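Putative uncharacterized protein (Bacteroides vulgatus, PDB 4F7A) is a SusD/RagB-family outer membrane lipoprotein that probably binds glycans, perhaps mucin O-glycans, for nutrient uptake at the cell surface. Local coordinates at residues 19-24 against 111-116; 167-172 against 191-196. All blocks are in the same frame, centred on the assembly; numbering follows the deposited sequence.

Both interactions are buried helix-to-helix contacts on the same side of the chain's centre, with centres about 13 Å apart. Interaction 1 sets helix 15-30 against helix 111-132. Interaction 2 sets helix 151-174 against the start of helix 193-210. They share no helix but touch directly: the ring of His-112 stacks on that of Tyr-172, and Ala-116 meets Trp-196. Both are apolar across the interface. Interaction 1 is the smaller, burying 97 Å² and resting mainly on one aromatic edge. Interaction 2 buries 168 Å² and uses a branched leucine, an alanine methyl and two aromatic residues beside a capped helix start.

Interaction 1: 19-24 against 111-116; sequences QKYTTN and KHFYGA
Helical segments 19-24 and 111-116 come closest at Tyr-21 and Phe-113, whose CA atoms are 8.2 Å apart. Helix 15-30 has a wider pi-type turn at 19-22, and both contact residues of this side, Tyr-21 and Thr-22, lie in it. Phe-113 reaches across with one edge of its ring. Its CD2 lies 3.8 Å from Tyr-21 CB, which sits close to the plane of the phenyl ring. CE2 of the same edge is equally near that CB. The two side chains cross at about a right angle. Tyr-21 has CG beside its backbone N (chi1 -57°), and from there the ring leads away from 111-116. Its CB is therefore the main point of contact. One face of the tyrosine ring is covered by Lys-20 CG. Thr-22 adds a looser touch, with OG1 4.4 Å from Phe-113 CE2. The contact is apolar and buried. Around it, Tyr-110 meets the rings of both Tyr-21 and Phe-113, and Phe-25 packs edge-to-face with Phe-113. Thr-104 of helix 84-104 touches Tyr-21, while helix 151-174 lies against His-112 and Tyr-114 of helix 111-132.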
ATOM      1  N   GLN A  19     -29.540  10.215   2.232  1.00 39.97           N
ATOM      2  CA  GLN A  19     -29.077  10.016   3.616  1.00 41.11           C
ATOM      3  C   GLN A  19     -28.911   8.527   3.939  1.00 39.90           C
ATOM      4  O   GLN A  19     -28.054   8.149   4.751  1.00 38.24           O
ATOM      5  CB  GLN A  19     -30.063  10.635   4.630  1.00 43.79           C
ATOM      6  CG  GLN A  19     -30.231  12.156   4.536  1.00 48.19           C
ATOM      7  CD  GLN A  19     -28.927  12.910   4.771  1.00 54.33           C
ATOM      8  OE1 GLN A  19     -28.083  12.493   5.570  1.00 52.46           O
ATOM      9  NE2 GLN A  19     -28.760  14.025   4.072  1.00 54.70           N
ATOM     10  N   LYS A  20     -29.740   7.696   3.303  1.00 38.44           N
ATOM     11  CA  LYS A  20     -29.707   6.253   3.532  1.00 38.62           C
ATOM     12  C   LYS A  20     -28.387   5.674   3.029  1.00 33.50           C
ATOM     13  O   LYS A  20     -27.703   5.008   3.787  1.00 33.64           O
ATOM     14  CB  LYS A  20     -30.910   5.542   2.878  1.00 39.95           C
ATOM     15  CG  LYS A  20     -31.110   4.078   3.335  1.00 43.39           C
ATOM     16  CD  LYS A  20     -32.397   3.465   2.756  1.00 48.52           C
ATOM     17  CE  LYS A  20     -32.375   1.933   2.720  1.00 49.74           C
ATOM     18  NZ  LYS A  20     -32.469   1.320   4.067  1.00 52.35           N
ATOM     19  N   TYR A  21     -28.015   5.962   1.781  1.00 33.19           N
ATOM     20  CA  TYR A  21     -26.866   5.279   1.127  1.00 32.81           C
ATOM     21  C   TYR A  21     -25.593   6.063   0.942  1.00 32.66           C
ATOM     22  O   TYR A  21     -24.495   5.526   1.126  1.00 31.79           O
ATOM     23  CB  TYR A  21     -27.255   4.809  -0.266  1.00 34.61           C
ATOM     24  CG  TYR A  21     -28.434   3.896  -0.280  1.00 34.31           C
ATOM     25  CD1 TYR A  21     -28.318   2.574   0.150  1.00 35.46           C
ATOM     26  CD2 TYR A  21     -29.668   4.337  -0.715  1.00 42.17           C
ATOM     27  CE1 TYR A  21     -29.393   1.738   0.155  1.00 27.82           C
ATOM     28  CE2 TYR A  21     -30.760   3.508  -0.709  1.00 39.10           C
ATOM     29  CZ  TYR A  21     -30.615   2.208  -0.285  1.00 37.27           C
ATOM     30  OH  TYR A  21     -31.698   1.391  -0.289  1.00 38.52           O
ATOM     31  N   THR A  22     -25.708   7.332   0.557  1.00 30.66           N
ATOM     32  CA  THR A  22     -24.542   8.047   0.047  0.50 29.42           C
ATOM     33  C   THR A  22     -23.539   8.410   1.143  1.00 27.58           C
ATOM     34  O   THR A  22     -22.326   8.334   0.921  1.00 27.89           O
ATOM     35  CB  THR A  22     -24.972   9.283  -0.806  0.50 31.22           C
ATOM     36  OG1 THR A  22     -25.648   8.825  -1.986  0.50 32.80           O
ATOM     37  CG2 THR A  22     -23.781  10.098  -1.214  0.50 26.67           C
ATOM     38  N   THR A  23     -24.028   8.785   2.322  0.50 26.33           N
ATOM     39  CA  THR A  23     -23.150   9.165   3.434  0.50 25.89           C
ATOM     40  C   THR A  23     -22.197   8.039   3.844  0.50 25.14           C
ATOM     41  O   THR A  23     -21.027   8.291   4.167  0.50 23.59           O
ATOM     42  CB  THR A  23     -23.956   9.612   4.687  0.50 28.51           C
ATOM     43  OG1 THR A  23     -24.716  10.794   4.377  0.50 30.71           O
ATOM     44  CG2 THR A  23     -23.012   9.892   5.864  0.50 29.07           C
ATOM     45  N   ASN A  24     -22.686   6.796   3.837  1.00 21.36           N
ATOM     46  CA  ASN A  24     -21.823   5.655   4.146  1.00 18.85           C
ATOM     47  C   ASN A  24     -20.616   5.591   3.201  1.00 15.47           C
ATOM     48  O   ASN A  24     -19.499   5.309   3.624  1.00 15.22           O
ATOM     49  CB  ASN A  24     -22.588   4.304   4.056  1.00 17.01           C
ATOM     50  CG  ASN A  24     -23.640   4.133   5.149  1.00 20.37           C
ATOM     51  OD1 ASN A  24     -23.520   4.677   6.243  1.00 19.92           O
ATOM     52  ND2 ASN A  24     -24.684   3.379   4.842  1.00 20.37           N
ATOM     53  N   LYS A 111     -27.992  -2.486  -7.049  1.00 20.41           N
ATOM     54  CA  LYS A 111     -26.977  -3.498  -7.320  1.00 20.24           C
ATOM     55  C   LYS A 111     -25.606  -2.882  -7.545  1.00 19.92           C
ATOM     56  O   LYS A 111     -24.586  -3.473  -7.146  1.00 18.22           O
ATOM     57  CB  LYS A 111     -27.363  -4.334  -8.530  1.00 23.64           C
ATOM     58  CG  LYS A 111     -28.606  -5.185  -8.303  1.00 25.53           C
ATOM     59  CD  LYS A 111     -28.936  -6.024  -9.538  1.00 31.75           C
ATOM     60  CE  LYS A 111     -30.203  -6.838  -9.330  1.00 37.28           C
ATOM     61  NZ  LYS A 111     -31.431  -6.002  -9.493  1.00 42.61           N
ATOM     62  N   HIS A 112     -25.581  -1.721  -8.206  1.00 16.19           N
ATOM     63  CA  HIS A 112     -24.348  -0.966  -8.394  1.00 17.50           C
ATOM     64  C   HIS A 112     -23.722  -0.484  -7.078  1.00 16.50           C
ATOM     65  O   HIS A 112     -22.497  -0.578  -6.906  1.00 16.04           O
ATOM     66  CB  HIS A 112     -24.520   0.187  -9.402  1.00 16.49           C
ATOM     67  CG  HIS A 112     -25.562   1.207  -9.040  1.00 19.22           C
ATOM     68  ND1 HIS A 112     -26.728   0.901  -8.367  1.00 18.16           N
ATOM     69  CD2 HIS A 112     -25.645   2.527  -9.346  1.00 20.41           C
ATOM     70  CE1 HIS A 112     -27.468   1.993  -8.245  1.00 27.61           C
ATOM     71  NE2 HIS A 112     -26.831   2.997  -8.823  1.00 18.94           N
ATOM     72  N   PHE A 113     -24.542   0.014  -6.152  1.00 14.87           N
ATOM     73  CA  PHE A 113     -24.021   0.463  -4.841  1.00 15.35           C
ATOM     74  C   PHE A 113     -23.533  -0.717  -4.011  1.00 15.00           C
ATOM     75  O   PHE A 113     -22.567  -0.614  -3.259  1.00 15.45           O
ATOM     76  CB  PHE A 113     -25.101   1.200  -4.043  1.00 17.32           C
ATOM     77  CG  PHE A 113     -25.319   2.672  -4.445  1.00 20.65           C
ATOM     78  CD1 PHE A 113     -25.052   3.133  -5.739  1.00 19.02           C
ATOM     79  CD2 PHE A 113     -25.891   3.559  -3.529  1.00 21.30           C
ATOM     80  CE1 PHE A 113     -25.311   4.445  -6.092  1.00 19.13           C
ATOM     81  CE2 PHE A 113     -26.145   4.890  -3.869  1.00 23.48           C
ATOM     82  CZ  PHE A 113     -25.854   5.335  -5.154  1.00 22.58           C
ATOM     83  N   TYR A 114     -24.237  -1.842  -4.131  1.00 16.06           N
ATOM     84  CA  TYR A 114     -23.815  -3.116  -3.512  1.00 15.12           C
ATOM     85  C   TYR A 114     -22.446  -3.536  -4.035  1.00 14.59           C
ATOM     86  O   TYR A 114     -21.515  -3.759  -3.259  1.00 16.02           O
ATOM     87  CB  TYR A 114     -24.852  -4.206  -3.799  1.00 15.67           C
ATOM     88  CG  TYR A 114     -24.444  -5.600  -3.327  1.00 15.27           C
ATOM     89  CD1 TYR A 114     -24.036  -5.833  -2.009  1.00 19.19           C
ATOM     90  CD2 TYR A 114     -24.487  -6.683  -4.191  1.00 23.67           C
ATOM     91  CE1 TYR A 114     -23.670  -7.139  -1.581  1.00 23.09           C
ATOM     92  CE2 TYR A 114     -24.125  -7.965  -3.777  1.00 19.84           C
ATOM     93  CZ  TYR A 114     -23.703  -8.183  -2.480  1.00 23.54           C
ATOM     94  OH  TYR A 114     -23.366  -9.464  -2.084  1.00 22.15           O
ATOM     95  N   GLY A 115     -22.296  -3.583  -5.351  1.00 15.08           N
ATOM     96  CA  GLY A 115     -20.990  -3.884  -5.948  1.00 13.82           C
ATOM     97  C   GLY A 115     -19.867  -2.970  -5.472  1.00 14.35           C
ATOM     98  O   GLY A 115     -18.802  -3.427  -5.073  1.00 14.38           O
ATOM     99  N   ALA A 116     -20.121  -1.666  -5.514  1.00 13.42           N
ATOM    100  CA  ALA A 116     -19.140  -0.682  -5.073  1.00 13.22           C
ATOM    101  C   ALA A 116     -18.765  -0.848  -3.589  1.00 13.30           C
ATOM    102  O   ALA A 116     -17.606  -0.717  -3.222  1.00 14.30           O
ATOM    103  CB  ALA A 116     -19.687   0.762  -5.352  1.00 11.23           C
TER

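Interaction 2: 167-172 against 191-196; sequences DALDTY and PTASRW
Ala-193, where 191-196 enters its helix, is the point nearest the wholly helical 167-172: its CA lies 6.2 Å from Leu-169 CA. The small alanine allows this near approach. On its own helix Leu-169 makes the larger share of the contact and spreads its two methyls over different partners. Its CD2 lies 4.0 Å from Ala-193 CB, and its CD1 lies 3.9 Å from Trp-196 CB. A chi2 of 145°, off the usual staggered values, sets the two methyls against these partners. Trp-196 offers its CB to Leu-169, but its indole leads away, toward Ala-116 and Leu-120 of helix 111-132. Tyr-172 comes from the next turn of its helix. With CG anti to the backbone N (chi1 166°), its ring is placed beside Ala-193 and brings CD2 to 4.0 Å from Ala-193 CB. The alanine methyl thus touches both Leu-169 and Tyr-172. The tyrosine hydroxyl is hydrogen-bonded to the carbonyl of Lys-178.

Thr-192 is the N-cap of helix 193-210. Its OG1 accepts from Arg-195 N at 3.1 Å, with an N-H...O angle of 151°. Just ahead of the helix, CD of Pro-191 lies over one face of the Arg-195 guanidinium. On the other helix, Asp-167 O accepts from both the backbone N and OG1 of Thr-171. Helices 151-174 and 193-210 are successive in the chain, joined by a mostly irregular connection. Such packing of successive helices is consistent with the TPR-like helical fold of SusD-family proteins.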
ATOM      1  N   ASP A 167     -20.228  -9.405 -10.454  1.00 17.25           N
ATOM      2  CA  ASP A 167     -21.518  -9.963 -10.873  0.50 17.85           C
ATOM      3  C   ASP A 167     -22.632  -8.918 -10.728  1.00 18.43           C
ATOM      4  O   ASP A 167     -23.419  -8.695 -11.648  1.00 19.87           O
ATOM      5  CB  ASP A 167     -21.866 -11.194 -10.031  0.50 17.96           C
ATOM      6  CG  ASP A 167     -21.160 -12.455 -10.503  0.50 21.67           C
ATOM      7  OD1 ASP A 167     -20.438 -12.400 -11.521  0.50 21.32           O
ATOM      8  OD2 ASP A 167     -21.332 -13.501  -9.840  0.50 21.65           O
ATOM      9  N   ALA A 168     -22.700  -8.289  -9.558  1.00 17.12           N
ATOM     10  CA  ALA A 168     -23.742  -7.284  -9.266  1.00 17.29           C
ATOM     11  C   ALA A 168     -23.687  -6.102 -10.255  1.00 17.46           C
ATOM     12  O   ALA A 168     -24.711  -5.689 -10.796  1.00 17.84           O
ATOM     13  CB  ALA A 168     -23.613  -6.781  -7.827  1.00 15.61           C
ATOM     14  N   LEU A 169     -22.490  -5.583 -10.497  1.00 16.64           N
ATOM     15  CA  LEU A 169     -22.327  -4.428 -11.394  1.00 16.45           C
ATOM     16  C   LEU A 169     -22.607  -4.792 -12.840  1.00 17.40           C
ATOM     17  O   LEU A 169     -23.224  -4.019 -13.575  1.00 17.77           O
ATOM     18  CB  LEU A 169     -20.932  -3.820 -11.242  1.00 15.35           C
ATOM     19  CG  LEU A 169     -20.745  -2.988  -9.972  1.00 17.99           C
ATOM     20  CD1 LEU A 169     -19.345  -3.121  -9.403  1.00 12.93           C
ATOM     21  CD2 LEU A 169     -21.109  -1.530 -10.177  1.00 14.61           C
ATOM     22  N   ASP A 170     -22.187  -5.987 -13.251  1.00 18.14           N
ATOM     23  CA  ASP A 170     -22.501  -6.470 -14.600  1.00 18.91           C
ATOM     24  C   ASP A 170     -24.017  -6.691 -14.767  1.00 20.71           C
ATOM     25  O   ASP A 170     -24.613  -6.279 -15.768  1.00 18.42           O
ATOM     26  CB  ASP A 170     -21.712  -7.743 -14.890  1.00 19.55           C
ATOM     27  CG  ASP A 170     -22.051  -8.337 -16.233  1.00 23.28           C
ATOM     28  OD1 ASP A 170     -21.858  -7.641 -17.239  1.00 17.48           O
ATOM     29  OD2 ASP A 170     -22.523  -9.484 -16.271  1.00 24.08           O
ATOM     30  N   THR A 171     -24.655  -7.312 -13.777  1.00 20.51           N
ATOM     31  CA  THR A 171     -26.117  -7.422 -13.797  1.00 22.20           C
ATOM     32  C   THR A 171     -26.809  -6.057 -13.858  1.00 22.03           C
ATOM     33  O   THR A 171     -27.759  -5.858 -14.634  1.00 20.84           O
ATOM     34  CB  THR A 171     -26.638  -8.194 -12.596  1.00 23.60           C
ATOM     35  OG1 THR A 171     -26.064  -9.490 -12.625  1.00 18.24           O
ATOM     36  CG2 THR A 171     -28.176  -8.338 -12.648  1.00 23.68           C
ATOM     37  N   TYR A 172     -26.340  -5.115 -13.044  1.00 20.08           N
ATOM     38  CA  TYR A 172     -26.906  -3.769 -13.040  1.00 20.37           C
ATOM     39  C   TYR A 172     -26.902  -3.214 -14.460  1.00 20.18           C
ATOM     40  O   TYR A 172     -27.893  -2.642 -14.913  1.00 20.17           O
ATOM     41  CB  TYR A 172     -26.085  -2.859 -12.116  1.00 19.63           C
ATOM     42  CG  TYR A 172     -26.342  -1.375 -12.258  1.00 19.59           C
ATOM     43  CD1 TYR A 172     -27.373  -0.755 -11.562  1.00 18.65           C
ATOM     44  CD2 TYR A 172     -25.520  -0.589 -13.061  1.00 21.06           C
ATOM     45  CE1 TYR A 172     -27.598   0.618 -11.677  1.00 21.87           C
ATOM     46  CE2 TYR A 172     -25.733   0.775 -13.185  1.00 22.05           C
ATOM     47  CZ  TYR A 172     -26.770   1.372 -12.492  1.00 21.97           C
ATOM     48  OH  TYR A 172     -26.964   2.721 -12.629  1.00 22.72           O
ATOM     49  N   PRO A 191     -16.217   6.817 -12.273  1.00 15.53           N
ATOM     50  CA  PRO A 191     -17.429   7.580 -12.577  1.00 15.98           C
ATOM     51  C   PRO A 191     -18.531   6.747 -13.202  1.00 16.37           C
ATOM     52  O   PRO A 191     -19.621   7.266 -13.424  1.00 18.69           O
ATOM     53  CB  PRO A 191     -16.939   8.613 -13.593  1.00 18.33           C
ATOM     54  CG  PRO A 191     -15.841   7.892 -14.315  1.00 16.30           C
ATOM     55  CD  PRO A 191     -15.131   7.123 -13.221  1.00 18.19           C
ATOM     56  N   THR A 192     -18.236   5.487 -13.511  1.00 17.30           N
ATOM     57  CA  THR A 192     -19.200   4.607 -14.132  1.00 16.00           C
ATOM     58  C   THR A 192     -19.150   3.226 -13.493  1.00 18.89           C
ATOM     59  O   THR A 192     -18.163   2.836 -12.851  1.00 17.48           O
ATOM     60  CB  THR A 192     -18.948   4.420 -15.649  1.00 17.01           C
ATOM     61  OG1 THR A 192     -17.696   3.744 -15.840  1.00 15.14           O
ATOM     62  CG2 THR A 192     -18.952   5.746 -16.419  1.00 20.24           C
ATOM     63  N   ALA A 193     -20.234   2.486 -13.679  1.00 18.27           N
ATOM     64  CA  ALA A 193     -20.294   1.075 -13.242  1.00 16.64           C
ATOM     65  C   ALA A 193     -19.165   0.239 -13.847  1.00 15.40           C
ATOM     66  O   ALA A 193     -18.491  -0.512 -13.133  1.00 14.44           O
ATOM     67  CB  ALA A 193     -21.660   0.486 -13.571  1.00 15.52           C
ATOM     68  N   SER A 194     -18.900   0.399 -15.140  1.00 14.30           N
ATOM     69  CA  SER A 194     -17.769  -0.286 -15.763  1.00 13.25           C
ATOM     70  C   SER A 194     -16.440   0.024 -15.098  1.00 15.52           C
ATOM     71  O   SER A 194     -15.601  -0.873 -14.946  1.00 14.99           O
ATOM     72  CB  SER A 194     -17.667   0.026 -17.255  1.00 14.06           C
ATOM     73  OG  SER A 194     -18.755  -0.500 -17.969  1.00 18.37           O
ATOM     74  N   ARG A 195     -16.228   1.270 -14.675  1.00 14.34           N
ATOM     75  CA  ARG A 195     -14.979   1.624 -14.013  1.00 14.71           C
ATOM     76  C   ARG A 195     -14.814   0.987 -12.640  1.00 14.17           C
ATOM     77  O   ARG A 195     -13.707   0.648 -12.240  1.00 13.48           O
ATOM     78  CB  ARG A 195     -14.816   3.144 -13.942  1.00 16.22           C
ATOM     79  CG  ARG A 195     -14.562   3.804 -15.304  1.00 17.75           C
ATOM     80  CD  ARG A 195     -13.088   3.902 -15.647  1.00 19.05           C
ATOM     81  NE  ARG A 195     -12.422   4.920 -14.838  1.00 16.76           N
ATOM     82  CZ  ARG A 195     -12.410   6.223 -15.107  1.00 18.64           C
ATOM     83  NH1 ARG A 195     -12.992   6.709 -16.196  1.00 16.58           N
ATOM     84  NH2 ARG A 195     -11.794   7.046 -14.284  1.00 17.13           N
ATOM     85  N   TRP A 196     -15.915   0.794 -11.926  1.00 13.34           N
ATOM     86  CA  TRP A 196     -15.885   0.020 -10.685  1.00 12.70           C
ATOM     87  C   TRP A 196     -15.471  -1.428 -10.924  1.00 12.86           C
ATOM     88  O   TRP A 196     -14.694  -1.982 -10.164  1.00 14.49           O
ATOM     89  CB  TRP A 196     -17.251   0.080  -9.971  1.00 13.07           C
ATOM     90  CG  TRP A 196     -17.447   1.336  -9.182  1.00 14.33           C
ATOM     91  CD1 TRP A 196     -18.123   2.453  -9.583  1.00 18.10           C
ATOM     92  CD2 TRP A 196     -16.961   1.615  -7.861  1.00 15.11           C
ATOM     93  NE1 TRP A 196     -18.089   3.410  -8.593  1.00 20.72           N
ATOM     94  CE2 TRP A 196     -17.386   2.916  -7.523  1.00 16.40           C
ATOM     95  CE3 TRP A 196     -16.202   0.893  -6.932  1.00 14.42           C
ATOM     96  CZ2 TRP A 196     -17.101   3.498  -6.293  1.00 15.89           C
ATOM     97  CZ3 TRP A 196     -15.899   1.480  -5.708  1.00 18.27           C
ATOM     98  CH2 TRP A 196     -16.341   2.784  -5.409  1.00 15.55           C
TER